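Side-chain contacts in abhydrolase domain-containing protein (Exiguobacterium antarcticum, PDB 5H3H), which is an alpha/beta-hydrolase esterase that probably cleaves carboxylic ester bonds and may also act as a perhydrolase that makes or breaks peracids: residues B[24-29]-B[35-40]; B[41-46]-B[258-263]; B[53-56]-B[60-63]; B[93-98]-B[249-254]; B[163-168]-B[175-180]. One frame throughout, in Å; residues are numbered along the deposited sequence.

Contact 1 of 5, residues B[24-29]-B[35-40]; sequences VVMLHG and NMFEYQ. With F50 (ethaneperoxoic acid), chain D.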
# COMPACT_ATOMS: atom_id res chain seq x y z
N VAL B 24 19.67 -1.90 6.11
CA VAL B 24 19.88 -1.58 4.71
C VAL B 24 19.60 -2.91 4.05
O VAL B 24 20.38 -3.87 4.23
CB VAL B 24 21.32 -1.12 4.44
CG1 VAL B 24 21.49 -0.67 2.97
CG2 VAL B 24 21.70 -0.03 5.37
N VAL B 25 18.43 -3.01 3.40
CA VAL B 25 17.97 -4.24 2.77
C VAL B 25 18.42 -4.14 1.30
O VAL B 25 18.04 -3.20 0.63
CB VAL B 25 16.45 -4.37 2.84
CG1 VAL B 25 15.95 -5.54 2.01
CG2 VAL B 25 15.97 -4.50 4.30
N MET B 26 19.28 -5.05 0.88
CA MET B 26 19.87 -4.99 -0.45
C MET B 26 19.30 -6.11 -1.35
O MET B 26 19.38 -7.26 -0.99
CB MET B 26 21.37 -5.01 -0.30
CG MET B 26 21.83 -3.66 0.29
SD MET B 26 23.59 -3.42 0.27
CE MET B 26 23.89 -2.82 -1.37
N LEU B 27 18.67 -5.73 -2.48
CA LEU B 27 18.02 -6.66 -3.40
C LEU B 27 18.81 -6.80 -4.74
O LEU B 27 18.92 -5.83 -5.49
CB LEU B 27 16.65 -6.15 -3.71
CG LEU B 27 15.49 -6.22 -2.72
CD1 LEU B 27 15.86 -6.83 -1.39
CD2 LEU B 27 14.81 -4.90 -2.63
N HIS B 28 19.33 -8.00 -4.96
CA HIS B 28 20.27 -8.28 -6.07
C HIS B 28 19.65 -8.25 -7.47
O HIS B 28 18.44 -8.30 -7.66
CB HIS B 28 21.01 -9.60 -5.78
CG HIS B 28 20.17 -10.85 -5.86
ND1 HIS B 28 19.90 -11.49 -7.05
CD2 HIS B 28 19.55 -11.57 -4.90
CE1 HIS B 28 19.14 -12.55 -6.82
NE2 HIS B 28 18.96 -12.65 -5.51
N GLY B 29 20.51 -8.22 -8.48
CA GLY B 29 20.01 -8.33 -9.85
C GLY B 29 19.95 -9.76 -10.33
O GLY B 29 20.42 -10.67 -9.65
N ASN B 35 25.41 -11.96 -2.46
CA ASN B 35 26.85 -11.86 -2.44
C ASN B 35 27.42 -10.87 -3.45
O ASN B 35 28.51 -10.42 -3.26
CB ASN B 35 27.59 -13.23 -2.60
CG ASN B 35 27.42 -14.14 -1.41
OD1 ASN B 35 27.49 -13.70 -0.27
ND2 ASN B 35 27.18 -15.43 -1.66
N MET B 36 26.70 -10.50 -4.49
CA MET B 36 27.25 -9.47 -5.41
C MET B 36 27.50 -8.12 -4.70
O MET B 36 28.17 -7.28 -5.24
CB MET B 36 26.36 -9.21 -6.61
CG MET B 36 25.07 -8.56 -6.26
SD MET B 36 23.94 -8.32 -7.63
CE MET B 36 23.70 -6.58 -7.49
N PHE B 37 26.91 -7.92 -3.51
CA PHE B 37 27.04 -6.65 -2.79
C PHE B 37 28.21 -6.66 -1.80
O PHE B 37 28.34 -5.72 -0.98
CB PHE B 37 25.74 -6.35 -2.01
CG PHE B 37 24.56 -6.07 -2.88
CD1 PHE B 37 24.56 -4.99 -3.76
CD2 PHE B 37 23.42 -6.88 -2.82
CE1 PHE B 37 23.45 -4.71 -4.55
CE2 PHE B 37 22.32 -6.63 -3.62
CZ PHE B 37 22.32 -5.50 -4.48
N GLU B 38 29.05 -7.69 -1.83
CA GLU B 38 30.05 -7.84 -0.77
C GLU B 38 30.90 -6.59 -0.46
O GLU B 38 31.12 -6.30 0.70
CB GLU B 38 30.92 -9.09 -0.97
CG GLU B 38 32.25 -8.92 -1.70
CD GLU B 38 33.06 -10.23 -1.75
OE1 GLU B 38 32.43 -11.34 -1.68
OE2 GLU B 38 34.30 -10.18 -1.80
N TYR B 39 31.40 -5.91 -1.52
CA TYR B 39 32.23 -4.69 -1.40
C TYR B 39 31.50 -3.53 -0.69
O TYR B 39 32.12 -2.76 0.05
CB TYR B 39 32.84 -4.28 -2.78
CG TYR B 39 33.73 -5.36 -3.29
CD1 TYR B 39 34.97 -5.56 -2.71
CD2 TYR B 39 33.25 -6.32 -4.20
CE1 TYR B 39 35.76 -6.65 -3.06
CE2 TYR B 39 34.04 -7.40 -4.56
CZ TYR B 39 35.30 -7.56 -3.99
OH TYR B 39 36.11 -8.63 -4.32
N GLN B 40 30.19 -3.43 -0.90
CA GLN B 40 29.33 -2.48 -0.21
C GLN B 40 29.05 -2.92 1.19
O GLN B 40 29.13 -2.15 2.11
CB GLN B 40 28.01 -2.28 -0.97
CG GLN B 40 28.20 -1.48 -2.25
CD GLN B 40 28.93 -2.26 -3.31
OE1 GLN B 40 28.50 -3.35 -3.66
NE2 GLN B 40 29.99 -1.72 -3.86
C F50 D . 19.18 -7.51 -14.26
OX1 F50 D . 21.49 -7.81 -13.17
O F50 D . 18.55 -7.78 -13.26
OXT F50 D . 20.60 -7.13 -14.07
CH3 F50 D . 18.54 -7.56 -15.61
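In the first beta-alpha-beta unit of the alpha/beta hydrolase core, Phe37, at the N-cap position of helix 38-46, wedges its ring against Met26 on strand 23-27 and the turn that follows it. Met26 crosses one face of the ring: its CB sits 4.0 Å from the Phe37 ring centroid, 24° off the normal, a CH-pi contact. The sulfur follows over the same ring, with Met26 SD 4.6 Å from the centroid, which makes this a Met-aromatic pair. A bend at chi3 (84°) then folds the methyl back, bringing Met26 CE to 3.3 Å from Phe37 CD1. The opposite face is taken by Phe37's own neighbour, Met36 CG. At the rim, near the ring plane, Phe37 CZ approaches Leu27 O at 3.6 Å while CE2 comes up to His28 N, so backbone also confines the ring. With an alanine in place of Phe37, a gap would probably open between strand and helix and the Met26 thioether would lose the ring face it lies over. Beyond the ring lies the ligand pocket, to which Gly29 belongs; a CB on this glycine would fall 2.5 Å from OX1 of the bound ethaneperoxoic acid. The turn is held by His28 ND1 donating to Gly29 O (2.8 Å) and, weakly though almost straight, by Gly29 N donating to Met36 SD at 3.5 Å (N-H...S 169°).

Contact 2 of 5, residues B[41-46]-B[258-263]; sequences KNRLLE and FTETLV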
# COMPACT_ATOMS: atom_id res chain seq x y z
N LYS B 41 28.73 -4.19 1.36
CA LYS B 41 28.41 -4.74 2.68
C LYS B 41 29.56 -4.50 3.65
O LYS B 41 29.29 -4.20 4.84
CB LYS B 41 28.10 -6.26 2.57
CG LYS B 41 28.09 -7.03 3.87
CD LYS B 41 28.13 -8.53 3.61
CE LYS B 41 29.50 -8.98 3.13
NZ LYS B 41 29.59 -10.44 2.84
N ASN B 42 30.79 -4.67 3.19
CA ASN B 42 31.98 -4.53 4.08
C ASN B 42 31.98 -3.15 4.69
O ASN B 42 32.16 -3.00 5.90
CB ASN B 42 33.30 -4.71 3.37
CG ASN B 42 33.52 -6.11 2.85
OD1 ASN B 42 32.95 -7.09 3.35
ND2 ASN B 42 34.38 -6.21 1.84
N ARG B 43 31.73 -2.15 3.85
CA ARG B 43 31.65 -0.76 4.34
C ARG B 43 30.43 -0.50 5.22
O ARG B 43 30.59 0.17 6.25
CB ARG B 43 31.74 0.28 3.21
CG ARG B 43 32.01 1.73 3.68
CD ARG B 43 33.47 2.01 4.05
NE ARG B 43 34.37 1.47 3.03
CZ ARG B 43 35.69 1.31 3.15
NH1 ARG B 43 36.34 1.72 4.27
NH2 ARG B 43 36.40 0.78 2.13
N LEU B 44 29.23 -0.98 4.88
CA LEU B 44 28.05 -0.74 5.78
C LEU B 44 28.29 -1.29 7.16
O LEU B 44 28.02 -0.63 8.23
CB LEU B 44 26.77 -1.34 5.19
CG LEU B 44 26.43 -0.64 3.87
CD1 LEU B 44 25.54 -1.50 2.99
CD2 LEU B 44 25.75 0.69 4.16
N LEU B 45 28.86 -2.48 7.20
CA LEU B 45 29.22 -3.11 8.50
C LEU B 45 30.27 -2.31 9.30
O LEU B 45 30.07 -2.00 10.47
CB LEU B 45 29.70 -4.53 8.27
CG LEU B 45 28.74 -5.71 8.40
CD1 LEU B 45 27.25 -5.52 8.52
CD2 LEU B 45 29.04 -6.72 7.31
N GLU B 46 31.38 -1.89 8.70
CA GLU B 46 32.27 -1.04 9.50
C GLU B 46 31.64 0.28 9.94
O GLU B 46 31.96 0.77 11.00
CB GLU B 46 33.64 -0.87 8.90
CG GLU B 46 33.83 0.15 7.84
CD GLU B 46 35.29 0.26 7.46
OE1 GLU B 46 36.12 0.19 8.37
OE2 GLU B 46 35.62 0.42 6.27
N PHE B 258 30.48 4.20 -5.84
CA PHE B 258 29.20 3.54 -5.59
C PHE B 258 29.03 3.33 -4.08
O PHE B 258 28.00 3.73 -3.53
CB PHE B 258 29.10 2.22 -6.36
CG PHE B 258 27.76 1.55 -6.23
CD1 PHE B 258 26.71 1.90 -7.04
CD2 PHE B 258 27.55 0.59 -5.28
CE1 PHE B 258 25.47 1.32 -6.91
CE2 PHE B 258 26.32 -0.01 -5.17
CZ PHE B 258 25.27 0.36 -5.98
N THR B 259 30.02 2.70 -3.43
CA THR B 259 29.96 2.45 -1.99
C THR B 259 29.83 3.71 -1.15
O THR B 259 29.01 3.81 -0.28
CB THR B 259 31.14 1.55 -1.45
OG1 THR B 259 32.42 2.06 -1.87
CG2 THR B 259 31.09 0.26 -2.02
N GLU B 260 30.62 4.72 -1.43
CA GLU B 260 30.58 5.86 -0.55
C GLU B 260 29.35 6.78 -0.80
O GLU B 260 28.85 7.34 0.13
CB GLU B 260 31.94 6.56 -0.58
CG GLU B 260 33.10 5.68 -0.06
CD GLU B 260 32.99 5.25 1.42
OE1 GLU B 260 33.38 4.10 1.72
OE2 GLU B 260 32.56 6.04 2.29
N THR B 261 28.79 6.81 -2.01
CA THR B 261 27.46 7.39 -2.26
C THR B 261 26.33 6.65 -1.50
O THR B 261 25.38 7.26 -0.98
CB THR B 261 27.14 7.33 -3.78
OG1 THR B 261 28.19 7.97 -4.53
CG2 THR B 261 25.84 8.01 -4.13
N LEU B 262 26.43 5.33 -1.44
CA LEU B 262 25.38 4.49 -0.83
C LEU B 262 25.41 4.76 0.68
O LEU B 262 24.40 5.02 1.32
CB LEU B 262 25.73 3.04 -1.16
CG LEU B 262 24.70 1.94 -1.19
CD1 LEU B 262 25.43 0.59 -1.14
CD2 LEU B 262 23.67 2.03 -0.08
N VAL B 263 26.61 4.81 1.21
CA VAL B 263 26.84 5.01 2.61
C VAL B 263 26.38 6.37 3.09
O VAL B 263 25.78 6.47 4.16
CB VAL B 263 28.34 4.83 2.95
CG1 VAL B 263 28.68 5.40 4.33
CG2 VAL B 263 28.69 3.33 2.85
O HOH W 1 34.83 1.89 -0.35
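Charge joins Arg43 to Glu260 on the partly exposed side of a helix pair. Arg43 NE lies 3.1 Å from Glu260 OE1, yet that oxygen stands well out of the guanidinium plane and the two charged planes are 68° apart; the pair is therefore electrostatic, with no N-H aimed at the carboxylate. The same guanidinium makes a second salt bridge, through NH1, to Glu46 OE2 on its own helix, so one arginine serves two acids. Water adds hydrogen bonds: one molecule donates to Thr259 OG1 at 2.9 Å and makes weak bonds with Arg43 NH2 and Glu260 OE1. The apolar part lies deeper. With CG anti to the backbone N (chi1 -165°), the Arg43 chain starts out toward the partner helix, and its CG rests 3.8 Å from Val263 CG2. Leu44 and Val263 lie alongside with their chains running opposite ways, Leu44 CD2 being 4.2 Å from Val263 CG2, and Leu44 also reaches Val24 and Met26 of the sheet. The segment axes, 39° apart in direction, approach to 9.9 Å. Such a pairing of the helix after strand 23-27 with the C-terminal helix, on one side of the central sheet, is characteristic of the alpha/beta hydrolase fold.

Contact 3 of 5, residues B[53-56]-B[60-63]; sequences GVDY and GKSD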
# COMPACT_ATOMS: atom_id res chain seq x y z
N GLY B 53 20.82 -8.89 3.20
CA GLY B 53 20.93 -9.23 1.78
C GLY B 53 20.03 -10.42 1.51
O GLY B 53 20.32 -11.50 2.03
N VAL B 54 18.97 -10.19 0.77
CA VAL B 54 18.03 -11.25 0.47
C VAL B 54 18.47 -12.05 -0.76
O VAL B 54 18.94 -11.45 -1.77
CB VAL B 54 16.60 -10.77 0.27
CG1 VAL B 54 16.13 -9.86 1.43
CG2 VAL B 54 16.44 -10.08 -1.04
N ASP B 55 18.38 -13.38 -0.68
CA ASP B 55 18.50 -14.20 -1.93
C ASP B 55 17.10 -14.48 -2.31
O ASP B 55 16.40 -15.08 -1.49
CB ASP B 55 19.22 -15.54 -1.69
CG ASP B 55 20.72 -15.42 -1.42
OD1 ASP B 55 21.33 -14.34 -1.61
OD2 ASP B 55 21.32 -16.45 -1.05
N TYR B 56 16.64 -14.07 -3.49
CA TYR B 56 15.28 -14.36 -3.88
C TYR B 56 15.12 -15.86 -4.01
O TYR B 56 16.11 -16.62 -4.21
CB TYR B 56 14.84 -13.75 -5.22
CG TYR B 56 15.18 -12.34 -5.42
CD1 TYR B 56 14.67 -11.35 -4.60
CD2 TYR B 56 15.95 -11.97 -6.50
CE1 TYR B 56 15.02 -10.00 -4.81
CE2 TYR B 56 16.28 -10.67 -6.73
CZ TYR B 56 15.84 -9.68 -5.88
OH TYR B 56 16.26 -8.41 -6.19
N GLY B 60 20.92 -18.25 -5.06
CA GLY B 60 21.72 -18.27 -3.85
C GLY B 60 21.34 -19.49 -3.03
O GLY B 60 21.22 -20.56 -3.56
N LYS B 61 21.08 -19.32 -1.75
CA LYS B 61 20.80 -20.45 -0.84
C LYS B 61 19.29 -20.66 -0.59
O LYS B 61 18.86 -21.50 0.22
CB LYS B 61 21.56 -20.18 0.42
CG LYS B 61 23.05 -19.99 0.12
CD LYS B 61 23.87 -19.65 1.35
CE LYS B 61 23.88 -20.78 2.36
NZ LYS B 61 24.06 -22.16 1.78
N SER B 62 18.48 -19.91 -1.30
CA SER B 62 17.01 -20.04 -1.15
C SER B 62 16.51 -21.29 -1.86
O SER B 62 17.17 -21.75 -2.80
CB SER B 62 16.33 -18.79 -1.66
OG SER B 62 16.69 -17.69 -0.81
N ASP B 63 15.33 -21.80 -1.45
CA ASP B 63 14.53 -22.76 -2.22
C ASP B 63 14.19 -22.19 -3.60
O ASP B 63 14.07 -20.95 -3.76
CB ASP B 63 13.17 -23.11 -1.53
CG ASP B 63 13.31 -23.81 -0.15
OD1 ASP B 63 14.45 -24.07 0.32
OD2 ASP B 63 12.22 -24.05 0.47
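Ser62 OG donates to Asp55 O at 2.7 Å, the shortest polar bond between these segments, and meets the carbonyl from above, 50° out of its plane. The hydroxyl stands anti to the serine's own carbonyl carbon (chi1 -66°), which turns it to Asp55. The second bond runs from Lys61 N to Asp55 OD2, 3.0 Å long and nearly straight at 166°; it reaches the carboxylate on its anti side and somewhat out of plane. Asp55 thus holds the returning chain twice, by backbone oxygen and by side chain, while its OD1 accepts from Asn34 N. The lysine contributes through its backbone here: Lys61 NZ is 6.9 Å from Asp55 OD2. Outward from these bonds the packing is close. Gly60 CA lies 3.4 Å from Asp55 OD2, and a CB on this glycine would clash with that oxygen; its positive phi also favours glycine. On the other flank, Ser62 CB touches Tyr56 O at 3.4 Å. This tight return belongs to the sequence D-Y-R-G-Y-G-K-S-D, a form of the D-x-R-G-x-G-x-S pattern familiar after this strand in alpha/beta hydrolases. Ser62 OG also accepts from Tyr14 N, which ties the turn to strand 12-18 beside strand 50-54. Tyr56 points away from the turn: its hydroxyl bonds to His28 O next to strand 23-27, and its ring rests on Met74 of helix 71-85.

Contact 4 of 5, residues B[93-98]-B[249-254]; sequences LGFSMG and GMFLDE. With F50 (ethaneperoxoic acid), chain D.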
# COMPACT_ATOMS: atom_id res chain seq x y z
N LEU B 93 17.54 -0.88 -1.09
CA LEU B 93 18.27 -0.74 -2.37
C LEU B 93 17.92 -1.89 -3.31
O LEU B 93 18.05 -3.05 -2.95
CB LEU B 93 19.76 -0.63 -2.17
CG LEU B 93 20.72 -0.66 -3.38
CD1 LEU B 93 20.22 0.01 -4.64
CD2 LEU B 93 22.10 -0.09 -3.03
N GLY B 94 17.50 -1.55 -4.53
CA GLY B 94 17.31 -2.55 -5.53
C GLY B 94 18.25 -2.32 -6.69
O GLY B 94 18.30 -1.21 -7.21
N PHE B 95 18.97 -3.35 -7.06
CA PHE B 95 19.88 -3.30 -8.24
C PHE B 95 19.21 -4.09 -9.35
O PHE B 95 18.84 -5.25 -9.18
CB PHE B 95 21.22 -3.88 -7.92
CG PHE B 95 22.15 -3.93 -9.15
CD1 PHE B 95 22.94 -2.83 -9.48
CD2 PHE B 95 22.19 -5.07 -9.97
CE1 PHE B 95 23.83 -2.89 -10.57
CE2 PHE B 95 23.03 -5.10 -11.11
CZ PHE B 95 23.81 -4.00 -11.40
N SER B 96 19.03 -3.44 -10.49
CA SER B 96 18.51 -4.05 -11.68
C SER B 96 17.13 -4.68 -11.45
O SER B 96 16.21 -3.93 -11.14
CB SER B 96 19.58 -4.98 -12.26
OG SER B 96 19.35 -5.12 -13.63
N MET B 97 16.95 -5.98 -11.63
CA MET B 97 15.64 -6.59 -11.34
C MET B 97 15.16 -6.25 -9.91
O MET B 97 13.95 -6.10 -9.68
CB MET B 97 15.70 -8.10 -11.52
CG MET B 97 14.32 -8.78 -11.50
SD MET B 97 14.43 -10.54 -11.81
CE MET B 97 15.45 -11.10 -10.43
N GLY B 98 16.12 -6.10 -9.02
CA GLY B 98 15.94 -5.67 -7.62
C GLY B 98 15.27 -4.33 -7.47
O GLY B 98 14.38 -4.16 -6.61
N GLY B 249 27.31 -2.86 -14.05
CA GLY B 249 27.93 -3.24 -12.80
C GLY B 249 28.70 -2.15 -12.14
O GLY B 249 29.89 -2.31 -11.92
N MET B 250 28.03 -1.04 -11.76
CA MET B 250 28.78 0.03 -11.10
C MET B 250 29.45 -0.36 -9.82
O MET B 250 30.41 0.28 -9.38
CB MET B 250 27.97 1.28 -10.90
CG MET B 250 26.62 1.19 -10.25
SD MET B 250 25.49 2.47 -10.94
CE MET B 250 24.14 1.31 -10.93
N PHE B 251 28.89 -1.38 -9.17
CA PHE B 251 29.41 -1.80 -7.86
C PHE B 251 30.85 -2.33 -7.94
O PHE B 251 31.52 -2.39 -6.90
CB PHE B 251 28.44 -2.78 -7.23
CG PHE B 251 28.23 -4.01 -8.05
CD1 PHE B 251 29.08 -5.09 -7.92
CD2 PHE B 251 27.13 -4.10 -8.89
CE1 PHE B 251 28.90 -6.26 -8.69
CE2 PHE B 251 26.96 -5.24 -9.66
CZ PHE B 251 27.81 -6.33 -9.53
N LEU B 252 31.34 -2.66 -9.15
CA LEU B 252 32.74 -2.87 -9.43
C LEU B 252 33.39 -1.86 -10.39
O LEU B 252 34.58 -1.56 -10.24
CB LEU B 252 32.91 -4.25 -10.06
CG LEU B 252 32.44 -5.49 -9.32
CD1 LEU B 252 32.82 -6.69 -10.18
CD2 LEU B 252 33.04 -5.59 -7.93
N ASP B 253 32.68 -1.37 -11.41
CA ASP B 253 33.25 -0.38 -12.34
C ASP B 253 33.72 0.90 -11.58
O ASP B 253 34.79 1.42 -11.89
CB ASP B 253 32.24 0.03 -13.46
CG ASP B 253 32.13 -0.97 -14.61
OD1 ASP B 253 33.04 -1.78 -14.87
OD2 ASP B 253 31.12 -0.91 -15.34
N GLU B 254 32.92 1.36 -10.60
CA GLU B 254 33.22 2.53 -9.74
C GLU B 254 32.94 2.17 -8.30
O GLU B 254 32.19 2.82 -7.59
CB GLU B 254 32.43 3.81 -10.15
CG GLU B 254 32.94 4.49 -11.45
CD GLU B 254 32.12 5.72 -11.94
OE1 GLU B 254 31.26 5.58 -12.89
OE2 GLU B 254 32.31 6.83 -11.38
C F50 D . 19.18 -7.51 -14.26
OX1 F50 D . 21.49 -7.81 -13.17
O F50 D . 18.55 -7.78 -13.26
OXT F50 D . 20.60 -7.13 -14.07
CH3 F50 D . 18.54 -7.56 -15.61
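Gly249, whose CA approaches Phe95 CZ to 4.4 Å, has a carbonyl oxygen gripped by two amides: Leu252 N at 3.1 Å and Asp253 N at 3.0 Å both donate to Gly249 O, forming the first turn of the short helix 250-253. That helix presents Phe251 and Met250 to Phe95. The rings form a T-shaped pair, with the CD2-CE2 edge of Phe251 directed at the face of Phe95, centroids 5.4 Å apart and planes at 82°. Phe95 reaches this position with CG anti to its own amide nitrogen (chi1 176°), and Met250 CE adds an oblique apolar touch at Phe95 CE1, 4.2 Å away. The Phe95 edge serves the pocket too, CE2 lying 3.7 Å from OX1 of the bound ethaneperoxoic acid. Next comes the sharp strand-to-helix turn of the G-x-S-x-G pattern, where Ser96 has a positive phi of 58°, as at a nucleophile elbow. Met97 N donates to the ligand oxygen O at 2.9 Å, and Trp30 N also bonds the ligand, consistent with an oxyanion hole. The Ser96 OG-ligand separation is too short for an ordinary contact and stays doubtful. An apolar aromatic wall beside peptide N-H donors would probably suit a small acyl group whose carbonyl oxygen gathers negative charge.

Contact 5 of 5, residues B[163-168]-B[175-180]; sequences IFFAKE and QWFHNL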
# COMPACT_ATOMS: atom_id res chain seq x y z
N ILE B 163 28.66 -7.92 -21.42
CA ILE B 163 27.87 -6.70 -21.60
C ILE B 163 27.54 -6.01 -20.24
O ILE B 163 26.91 -4.99 -20.21
CB ILE B 163 26.63 -7.07 -22.50
CG1 ILE B 163 26.42 -5.99 -23.54
CG2 ILE B 163 25.37 -7.45 -21.73
CD1 ILE B 163 25.15 -6.07 -24.38
N PHE B 164 28.05 -6.54 -19.13
CA PHE B 164 27.67 -6.17 -17.74
C PHE B 164 28.55 -5.07 -17.21
O PHE B 164 28.10 -4.23 -16.44
CB PHE B 164 27.78 -7.42 -16.86
CG PHE B 164 26.97 -7.37 -15.58
CD1 PHE B 164 27.40 -6.64 -14.51
CD2 PHE B 164 25.78 -8.08 -15.47
CE1 PHE B 164 26.63 -6.60 -13.35
CE2 PHE B 164 25.04 -8.07 -14.30
CZ PHE B 164 25.47 -7.34 -13.25
N PHE B 165 29.81 -5.01 -17.65
CA PHE B 165 30.81 -4.12 -17.05
C PHE B 165 31.40 -3.27 -18.14
O PHE B 165 31.57 -3.73 -19.25
CB PHE B 165 31.91 -4.91 -16.34
CG PHE B 165 31.43 -5.72 -15.17
CD1 PHE B 165 31.01 -5.09 -14.02
CD2 PHE B 165 31.38 -7.12 -15.25
CE1 PHE B 165 30.53 -5.85 -12.92
CE2 PHE B 165 30.90 -7.87 -14.17
CZ PHE B 165 30.48 -7.22 -13.00
N ALA B 166 31.69 -2.03 -17.81
CA ALA B 166 32.32 -1.13 -18.78
C ALA B 166 33.83 -1.40 -18.86
O ALA B 166 34.45 -1.17 -19.89
CB ALA B 166 32.04 0.32 -18.43
N LYS B 167 34.43 -1.83 -17.75
CA LYS B 167 35.86 -2.10 -17.69
C LYS B 167 36.15 -3.59 -17.66
O LYS B 167 35.30 -4.40 -17.23
CB LYS B 167 36.46 -1.38 -16.48
CG LYS B 167 36.73 0.07 -16.79
CD LYS B 167 37.27 0.80 -15.60
CE LYS B 167 36.16 1.43 -14.79
NZ LYS B 167 36.71 2.11 -13.58
N GLU B 168 37.33 -3.95 -18.16
CA GLU B 168 37.80 -5.31 -18.02
C GLU B 168 38.37 -5.49 -16.60
O GLU B 168 39.38 -4.96 -16.28
CB GLU B 168 38.84 -5.68 -19.07
CG GLU B 168 38.23 -6.28 -20.34
CD GLU B 168 39.31 -6.70 -21.34
OE1 GLU B 168 39.19 -6.37 -22.56
OE2 GLU B 168 40.29 -7.34 -20.89
N GLN B 175 35.52 -14.28 -12.56
CA GLN B 175 35.12 -15.65 -12.31
C GLN B 175 34.24 -15.75 -11.06
O GLN B 175 33.28 -16.53 -11.00
CB GLN B 175 36.31 -16.56 -12.18
CG GLN B 175 36.00 -18.06 -12.13
CD GLN B 175 35.45 -18.64 -13.47
OE1 GLN B 175 35.85 -18.25 -14.55
NE2 GLN B 175 34.50 -19.58 -13.36
N TRP B 176 34.62 -15.01 -10.04
CA TRP B 176 33.79 -14.91 -8.86
C TRP B 176 32.35 -14.52 -9.22
O TRP B 176 31.40 -15.10 -8.71
CB TRP B 176 34.44 -13.94 -7.82
CG TRP B 176 33.49 -13.50 -6.75
CD1 TRP B 176 33.05 -14.23 -5.65
CD2 TRP B 176 32.81 -12.27 -6.70
NE1 TRP B 176 32.14 -13.52 -4.97
CE2 TRP B 176 32.00 -12.29 -5.55
CE3 TRP B 176 32.80 -11.14 -7.52
CZ2 TRP B 176 31.15 -11.21 -5.20
CZ3 TRP B 176 31.99 -10.03 -7.15
CH2 TRP B 176 31.15 -10.11 -6.00
N PHE B 177 32.22 -13.48 -10.03
CA PHE B 177 30.93 -12.92 -10.36
C PHE B 177 30.12 -13.88 -11.21
O PHE B 177 28.93 -14.10 -10.96
CB PHE B 177 31.04 -11.52 -10.97
CG PHE B 177 29.71 -10.89 -11.20
CD1 PHE B 177 28.98 -10.40 -10.12
CD2 PHE B 177 29.16 -10.87 -12.47
CE1 PHE B 177 27.71 -9.84 -10.31
CE2 PHE B 177 27.91 -10.28 -12.68
CZ PHE B 177 27.18 -9.78 -11.59
N HIS B 178 30.80 -14.47 -12.20
CA HIS B 178 30.22 -15.56 -12.98
C HIS B 178 29.64 -16.71 -12.11
O HIS B 178 28.48 -17.12 -12.27
CB HIS B 178 31.28 -16.09 -13.91
CG HIS B 178 30.79 -17.15 -14.83
ND1 HIS B 178 31.07 -18.48 -14.64
CD2 HIS B 178 29.99 -17.09 -15.91
CE1 HIS B 178 30.50 -19.19 -15.59
NE2 HIS B 178 29.86 -18.37 -16.39
N ASN B 179 30.45 -17.21 -11.16
CA ASN B 179 30.04 -18.31 -10.32
C ASN B 179 28.83 -17.97 -9.41
O ASN B 179 28.04 -18.89 -9.12
CB ASN B 179 31.19 -18.85 -9.50
CG ASN B 179 32.20 -19.62 -10.32
OD1 ASN B 179 31.98 -19.99 -11.47
ND2 ASN B 179 33.32 -19.89 -9.71
N LEU B 180 28.65 -16.68 -9.04
CA LEU B 180 27.46 -16.24 -8.30
C LEU B 180 26.20 -16.51 -9.13
O LEU B 180 25.18 -16.87 -8.59
CB LEU B 180 27.46 -14.73 -8.03
CG LEU B 180 28.57 -14.09 -7.25
CD1 LEU B 180 28.25 -12.59 -7.19
CD2 LEU B 180 28.69 -14.76 -5.89
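An aromatic cluster at the ligand pocket brings Phe164, in the last, weakly bonded turn of helix 153-164, and Phe165 just after it against Phe177 of helix 171-182; both helices belong to the helical insertion between strands 114-120 and 211-217, the usual place of the cap in alpha/beta hydrolases. Phe177 directs its edge at the face of Phe164, with centroids 4.8 Å apart and planes at 58°. Its own face in turn receives the edge of Phe165, centroids 5.3 Å apart and planes at 73°. Two edge-to-face contacts thus meet on one ring, which CG anti to the backbone nitrogen (chi1 -175°) sends out from its helix. Phe164 also lies edge-to-face with His248 and touches the bound ethaneperoxoic acid. A serine at Phe164 would probably leave the Phe177 edge without its ring partner and open the pocket wall next to the ligand. The closest approach between the two segments is Phe164 CZ to Phe177 CZ, 3.4 Å, while Phe165 CE2 stands 3.9 Å from Phe177 CD2.

In the fold
Contacts 1 and 4 form the core, their centres about 8 Å apart: strands 23-27 and 90-95 are neighbours in the sheet, both contacts touch the ligand, and Met36 packs on Phe95. Their chemistry is mainly aromatic and thioether. Contact 5 continues that aromatic lining into the cap, where Phe177 meets Phe251, and Asp253 bonds to Ala166 and Lys167. Contact 2 shares helix 38-46 with contact 1 but lies farther out, so apolar packing gives way to ion pairs and water toward the surface. Contact 3, on the far side of strand 23-27, depends on hydrogen bonds that each pair a side chain with the backbone in a turn, and joins contact 1 through Tyr56 and His28.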